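PDB 3QVL: putative hydantoin racemase from Klebsiella pneumoniae subsp. pneumoniae, which racemises allantoin and probably also interconverts the D and L forms of other 5-monosubstituted hydantoins. Local coordinates for residues A[178-182]-A[183-187]; A[93-96]-A[97-101]. All coordinates share one frame; numbering follows the deposited sequence.

Interaction 1 of 2, residues A[178-182]-A[183-187]; sequences IVLGS and GGMAT. Unlike the reference sequence in segment 178-182: S182 (reference Cys). With 5HY ([(4R)-2,5-dioxoimidazolidin-4-yl]acetic acid), chain C.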
loop_
_atom_site.group_PDB
_atom_site.type_symbol
_atom_site.label_atom_id
_atom_site.label_comp_id
_atom_site.label_asym_id
_atom_site.label_seq_id
_atom_site.Cartn_x
_atom_site.Cartn_y
_atom_site.Cartn_z
ATOM N N ILE A 178 -4.175 12.014 20.720
ATOM C CA ILE A 178 -5.437 12.385 20.090
ATOM C C ILE A 178 -5.226 13.559 19.139
ATOM O O ILE A 178 -4.584 14.552 19.492
ATOM C CB ILE A 178 -6.527 12.751 21.141
ATOM C CG1 ILE A 178 -6.805 11.575 22.095
ATOM C CG2 ILE A 178 -7.811 13.250 20.461
ATOM C CD1 ILE A 178 -7.375 10.315 21.440
ATOM N N VAL A 179 -5.758 13.427 17.929
ATOM C CA VAL A 179 -5.819 14.534 16.986
ATOM C C VAL A 179 -7.250 15.065 16.970
ATOM O O VAL A 179 -8.187 14.337 16.633
ATOM C CB VAL A 179 -5.364 14.108 15.565
ATOM C CG1 VAL A 179 -5.766 15.145 14.521
ATOM C CG2 VAL A 179 -3.860 13.891 15.536
ATOM N N LEU A 180 -7.410 16.326 17.363
ATOM C CA LEU A 180 -8.714 16.983 17.329
ATOM C C LEU A 180 -9.088 17.292 15.884
ATOM O O LEU A 180 -8.306 17.895 15.146
ATOM C CB LEU A 180 -8.711 18.255 18.184
ATOM C CG LEU A 180 -8.455 18.088 19.688
ATOM C CD1 LEU A 180 -8.222 19.440 20.347
ATOM C CD2 LEU A 180 -9.592 17.338 20.381
ATOM N N GLY A 181 -10.282 16.861 15.486
ATOM C CA GLY A 181 -10.705 16.926 14.091
ATOM C C GLY A 181 -11.607 18.091 13.734
ATOM O O GLY A 181 -12.478 17.961 12.872
ATOM N N SER A 182 -11.391 19.231 14.386
ATOM C CA SER A 182 -12.195 20.428 14.150
ATOM C C SER A 182 -11.458 21.701 14.541
ATOM O O SER A 182 -10.749 21.735 15.549
ATOM C CB SER A 182 -13.513 20.351 14.926
ATOM O OG SER A 182 -14.279 21.532 14.752
ATOM N N GLY A 183 -11.642 22.748 13.740
ATOM C CA GLY A 183 -11.166 24.085 14.088
ATOM C C GLY A 183 -11.892 24.623 15.308
ATOM O O GLY A 183 -11.353 25.447 16.047
ATOM N N GLY A 184 -13.117 24.145 15.518
ATOM C CA GLY A 184 -13.928 24.525 16.674
ATOM C C GLY A 184 -13.485 23.887 17.981
ATOM O O GLY A 184 -13.923 24.303 19.055
ATOM N N MET A 185 -12.624 22.875 17.888
ATOM C CA MET A 185 -12.078 22.188 19.063
ATOM C C MET A 185 -10.729 22.766 19.489
ATOM O O MET A 185 -10.127 22.301 20.460
ATOM C CB MET A 185 -11.914 20.692 18.780
ATOM C CG MET A 185 -13.208 19.921 18.615
ATOM S SD MET A 185 -12.894 18.207 18.155
ATOM C CE MET A 185 -14.506 17.723 17.537
ATOM N N ALA A 186 -10.273 23.787 18.765
ATOM C CA ALA A 186 -8.919 24.333 18.908
ATOM C C ALA A 186 -8.497 24.684 20.337
ATOM O O ALA A 186 -7.372 24.383 20.743
ATOM C CB ALA A 186 -8.737 25.536 17.986
ATOM N N THR A 187 -9.397 25.304 21.095
ATOM C CA THR A 187 -9.078 25.769 22.448
ATOM C C THR A 187 -9.228 24.689 23.531
ATOM O O THR A 187 -9.049 24.966 24.720
ATOM C CB THR A 187 -9.898 27.030 22.831
ATOM O OG1 THR A 187 -11.298 26.764 22.677
ATOM C CG2 THR A 187 -9.511 28.215 21.952
HETATM C C 5HY C . -13.678 22.178 10.510
HETATM N N 5HY C . -15.581 21.731 9.296
HETATM O O 5HY C . -12.597 22.096 11.091
HETATM C CA 5HY C . -14.347 21.059 9.723
HETATM C CB 5HY C . -14.630 19.807 10.584
HETATM C CG 5HY C . -15.312 20.052 11.939
HETATM O OAB 5HY C . -16.417 23.820 9.507
HETATM N NAF 5HY C . -14.434 23.272 10.446
HETATM C CAI 5HY C . -15.530 22.995 9.729
HETATM O OD1 5HY C . -15.734 19.038 12.533
HETATM O OD2 5HY C . -15.389 21.223 12.370
#

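Interaction 2 of 2, residues A[93-96]-A[97-101]; sequences PVIG and IAEAA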
loop_
_atom_site.group_PDB
_atom_site.type_symbol
_atom_site.label_atom_id
_atom_site.label_comp_id
_atom_site.label_asym_id
_atom_site.label_seq_id
_atom_site.Cartn_x
_atom_site.Cartn_y
_atom_site.Cartn_z
ATOM N N PRO A 93 4.417 30.001 2.659
ATOM C CA PRO A 93 3.900 28.647 2.860
ATOM C C PRO A 93 2.450 28.626 3.347
ATOM O O PRO A 93 2.018 29.536 4.061
ATOM C CB PRO A 93 4.828 28.071 3.934
ATOM C CG PRO A 93 5.398 29.258 4.627
ATOM C CD PRO A 93 5.544 30.295 3.563
ATOM N N VAL A 94 1.714 27.596 2.937
ATOM C CA VAL A 94 0.333 27.391 3.364
ATOM C C VAL A 94 0.231 26.029 4.046
ATOM O O VAL A 94 0.552 25.002 3.444
ATOM C CB VAL A 94 -0.666 27.459 2.181
ATOM C CG1 VAL A 94 -2.099 27.387 2.688
ATOM C CG2 VAL A 94 -0.463 28.729 1.364
ATOM N N ILE A 95 -0.214 26.033 5.301
ATOM C CA ILE A 95 -0.315 24.810 6.096
ATOM C C ILE A 95 -1.762 24.549 6.510
ATOM O O ILE A 95 -2.429 25.427 7.060
ATOM C CB ILE A 95 0.599 24.862 7.359
ATOM C CG1 ILE A 95 2.041 25.262 6.998
ATOM C CG2 ILE A 95 0.563 23.535 8.127
ATOM C CD1 ILE A 95 2.768 24.302 6.055
ATOM N N GLY A 96 -2.243 23.339 6.232
ATOM C CA GLY A 96 -3.566 22.914 6.678
ATOM C C GLY A 96 -3.519 22.440 8.117
ATOM O O GLY A 96 -2.481 21.961 8.583
ATOM N N ILE A 97 -4.637 22.568 8.829
ATOM C CA ILE A 97 -4.674 22.175 10.241
ATOM C C ILE A 97 -4.726 20.659 10.456
ATOM O O ILE A 97 -4.188 20.158 11.442
ATOM C CB ILE A 97 -5.776 22.905 11.062
ATOM C CG1 ILE A 97 -7.181 22.574 10.549
ATOM C CG2 ILE A 97 -5.508 24.408 11.083
ATOM C CD1 ILE A 97 -8.266 22.741 11.602
ATOM N N ALA A 98 -5.365 19.938 9.537
ATOM C CA ALA A 98 -5.343 18.477 9.567
ATOM C C ALA A 98 -3.921 17.992 9.319
ATOM O O ALA A 98 -3.408 17.145 10.051
ATOM C CB ALA A 98 -6.292 17.900 8.535
ATOM N N GLU A 99 -3.296 18.558 8.288
ATOM C CA GLU A 99 -1.906 18.288 7.937
ATOM C C GLU A 99 -0.980 18.480 9.138
ATOM O O GLU A 99 -0.230 17.572 9.500
ATOM C CB GLU A 99 -1.487 19.200 6.778
ATOM C CG GLU A 99 -0.033 19.075 6.336
ATOM C CD GLU A 99 0.375 20.160 5.353
ATOM O OE1 GLU A 99 -0.154 21.291 5.438
ATOM O OE2 GLU A 99 1.235 19.885 4.491
ATOM N N ALA A 100 -1.058 19.655 9.759
ATOM C CA ALA A 100 -0.191 20.010 10.882
ATOM C C ALA A 100 -0.408 19.128 12.110
ATOM O O ALA A 100 0.559 18.701 12.742
ATOM C CB ALA A 100 -0.365 21.472 11.240
ATOM N N ALA A 101 -1.671 18.856 12.438
ATOM C CA ALA A 101 -2.017 18.028 13.596
ATOM C C ALA A 101 -1.518 16.593 13.445
ATOM O O ALA A 101 -0.989 16.013 14.396
ATOM C CB ALA A 101 -3.518 18.046 13.844
#

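Interaction 1 of 2, residues A[178-182]-A[183-187]
The peptide group between S182 and G183 is used on one face and at its edge. M185 N approaches S182 O from above the carbonyl plane, at 3.2 Å and with a C=O...N angle of 106°, the steep approach of a type I turn whose corners are G183 and G184. At the edge, G183 N points its hydrogen at ring carbonyl O of the bound 5HY (2.9 Å, 164°). S182, a cysteine in the reference sequence, holds OG anti to its backbone N (chi1 177°), which brings OG between the ligand and the turn. S182 OG donates to carboxylate oxygen OD2 of 5HY at 2.6 Å and accepts from G184 N at 3.0 Å, forming an ST turn within the same loop. Behind the turn, the extended side chain of M185 folds back over S182, its CG 3.7 Å from S182 CB. L180 crosses M185 obliquely, CB to CB 4.1 Å, and V162 of helix 157-172 touches both side chains. Outside the loop, T117, I45, F78 and N10 also hydrogen-bond the ligand. An ST turn overlapping a type I turn just beyond parallel strand 177-180 thus lines the ligand pocket of this Asp/Glu/hydantoin racemase fold.

Interaction 2 of 2, residues A[93-96]-A[97-101]
G96 meets the first turn of helix 97-108 through both of its backbone polar groups. G96 N donates to E99 OE1 (3.0 Å, 155°), which it reaches nearly along the C-O axis, and G96 O accepts from A100 N at 3.0 Å in the opening helical bond. The side chain of E99 can reach back because CG stands anti to the backbone N (chi1 177°) and the chain stays extended beyond it; its CB passes 3.4 Å from G96 O. I95 lies across this side chain at about a right angle, its CG2 branch touching E99 OE1 at 3.6 Å and A100 CB at 3.8 Å.

In the next shell, R87 forms a salt bridge with E99 OE2 and hydrogen-bonds V94 O through NE, tying the carboxylate to the strand. D80 accepts from A98 N and E99 N, supplying from another loop the acceptors that an N-cap glycine has no side chain to provide. M107 of a second subunit packs on I95 and E99.

With G96 at the N-cap and E99 three residues on, the E99 bond is one half of a capping box. The backbone N-H, the R87 guanidinium and the positive end of the helix dipole would all favour a negative charge on this buried carboxylate, which is consistent with E99 being ionised.

Overall arrangement
Both interactions are buried where a parallel strand gives way to the chain that follows, but they belong to different sheets: interaction 2 leaves strand 94-96, outermost in its sheet within this chain, interaction 1 leaves inner strand 177-180 of the other. Helix 97-108 carries the chain between the two sheets and brings the contacts together, although their centres are about 13 Å apart. A101 CB packs on V179 CG1 at 3.7 Å, and I97 CD1 lies 4.0 Å from G183 N beside the ligand. Interaction 1 offers uncharged donors to 5HY from a turn, whereas interaction 2 turns a carboxylate of the first helical turn back onto the N-H of the N-cap residue, at a subunit interface.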